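Long-range contact in excinuclease ABC, subunit A. (Deinococcus radiodurans, PDB 2VF7), which binds DNA, zinc and ATP as a UvrA-family member of the ABC superfamily and probably takes part in recognising damaged DNA: residues G158-V163 with E285-C290. The protein carries 1 engineered substitution. Numbering follows the deposited sequence.
Sequences GRVYTV and EECPLC. With ZN (zinc ion), chain F.
Arg-159 lays its guanidinium over the backbone of Glu-285, whose carbonyl carbon sits 3.8 Å from the guanidinium plane, over its centre. The side chain bends at both chi2 and chi3, running beside Glu-286 and pointing the same way. There NH1 forms a salt bridge to Glu-286 OE2 at 3.2 Å, the two charged planes only 25° apart, while NH2 is hydrogen-bonded to Ser-284 OG. On the face that Val-160 shares with Glu-285, Val-160 turns CG2 beside its own backbone N, with CG1 anti to that N (chi1 153°); CG2 rests 3.9 Å from Cys-287 CA and also meets Pro-288 CD. Two backbone hydrogen bonds join the strands, Val-160 N to Glu-285 O (2.7 Å) and a longer return from Glu-285 N to Val-160 O; Cys-287 N to Gly-158 O carries the pairing on into the loop next to the metal. Just past that last bond, Cys-287 SG reaches zinc at 2.1 Å; Cys-290 SG binds at 2.0 Å, and Cys-151 and Cys-154 complete the Cys4 site. Strands 159-162 and 283-286 thus form a two-stranded antiparallel ribbon beside the zinc, with Tyr-161 meeting Phe-266 of helix 258-268.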
# COMPACT_ATOMS: atom_id res chain seq x y z
N GLY A 158 28.22 -3.27 11.65
CA GLY A 158 29.51 -3.95 11.55
C GLY A 158 30.69 -3.00 11.49
O GLY A 158 31.83 -3.42 11.64
N ARG A 159 30.40 -1.71 11.28
CA ARG A 159 31.40 -0.64 11.22
C ARG A 159 31.04 0.48 12.21
O ARG A 159 29.85 0.79 12.43
CB ARG A 159 31.49 -0.04 9.81
CG ARG A 159 31.79 -1.00 8.66
CD ARG A 159 33.28 -1.32 8.55
NE ARG A 159 34.04 -0.21 7.97
CZ ARG A 159 35.34 -0.25 7.69
NH1 ARG A 159 36.05 -1.34 7.93
NH2 ARG A 159 35.93 0.81 7.16
N VAL A 160 32.07 1.10 12.77
CA VAL A 160 31.90 2.21 13.73
C VAL A 160 32.33 3.54 13.09
O VAL A 160 33.44 3.64 12.55
CB VAL A 160 32.67 1.91 15.05
CG1 VAL A 160 33.09 3.18 15.78
CG2 VAL A 160 31.83 1.02 15.95
N TYR A 161 31.46 4.55 13.16
CA TYR A 161 31.62 5.81 12.42
C TYR A 161 31.87 7.05 13.29
O TYR A 161 31.07 7.41 14.15
CB TYR A 161 30.43 6.04 11.48
CG TYR A 161 30.33 5.05 10.34
CD1 TYR A 161 29.46 3.96 10.42
CD2 TYR A 161 31.10 5.20 9.19
CE1 TYR A 161 29.37 3.04 9.38
CE2 TYR A 161 31.02 4.28 8.15
CZ TYR A 161 30.15 3.20 8.25
OH TYR A 161 30.08 2.30 7.22
N THR A 162 32.99 7.72 13.04
CA THR A 162 33.32 8.94 13.77
C THR A 162 33.52 10.15 12.87
O THR A 162 33.44 10.07 11.64
CB THR A 162 34.55 8.77 14.70
OG1 THR A 162 35.52 7.90 14.09
CG2 THR A 162 34.14 8.19 16.05
N VAL A 163 33.78 11.28 13.51
CA VAL A 163 33.92 12.54 12.84
C VAL A 163 34.93 13.37 13.64
O VAL A 163 34.96 13.31 14.88
CB VAL A 163 32.53 13.21 12.69
CG1 VAL A 163 32.22 14.17 13.82
CG2 VAL A 163 32.43 13.87 11.36
N GLU A 285 35.77 2.60 10.52
CA GLU A 285 36.53 1.60 11.26
C GLU A 285 35.65 0.39 11.51
O GLU A 285 34.43 0.51 11.61
CB GLU A 285 37.00 2.20 12.59
CG GLU A 285 37.95 1.33 13.39
CD GLU A 285 39.36 1.35 12.84
OE1 GLU A 285 39.88 0.27 12.46
OE2 GLU A 285 39.95 2.45 12.79
N GLU A 286 36.26 -0.78 11.61
CA GLU A 286 35.51 -1.99 11.95
C GLU A 286 35.11 -1.98 13.42
O GLU A 286 35.94 -1.70 14.31
CB GLU A 286 36.31 -3.25 11.60
CG GLU A 286 37.00 -3.22 10.24
CD GLU A 286 38.43 -2.67 10.29
OE1 GLU A 286 39.32 -3.36 10.85
OE2 GLU A 286 38.66 -1.55 9.78
N CYS A 287 33.83 -2.27 13.67
CA CYS A 287 33.31 -2.50 15.02
C CYS A 287 34.22 -3.47 15.77
O CYS A 287 34.60 -4.48 15.20
CB CYS A 287 31.92 -3.10 14.92
SG CYS A 287 31.14 -3.38 16.48
N PRO A 288 34.59 -3.14 17.03
CA PRO A 288 35.45 -4.02 17.85
C PRO A 288 34.72 -5.05 18.73
O PRO A 288 35.35 -6.01 19.17
CB PRO A 288 36.24 -3.02 18.71
CG PRO A 288 35.45 -1.72 18.67
CD PRO A 288 34.27 -1.89 17.74
N LEU A 289 33.43 -4.85 19.00
CA LEU A 289 32.62 -5.84 19.73
C LEU A 289 32.15 -7.00 18.83
O LEU A 289 31.85 -8.09 19.31
CB LEU A 289 31.42 -5.16 20.43
CG LEU A 289 30.56 -6.01 21.38
CD1 LEU A 289 31.24 -6.24 22.74
CD2 LEU A 289 29.18 -5.40 21.58
N CYS A 290 32.07 -6.75 17.53
CA CYS A 290 31.76 -7.79 16.53
C CYS A 290 32.64 -7.55 15.29
O CYS A 290 32.24 -6.85 14.34
CB CYS A 290 30.26 -7.79 16.19
SG CYS A 290 29.57 -6.19 15.67
ZN ZN F . 29.26 -4.27 16.20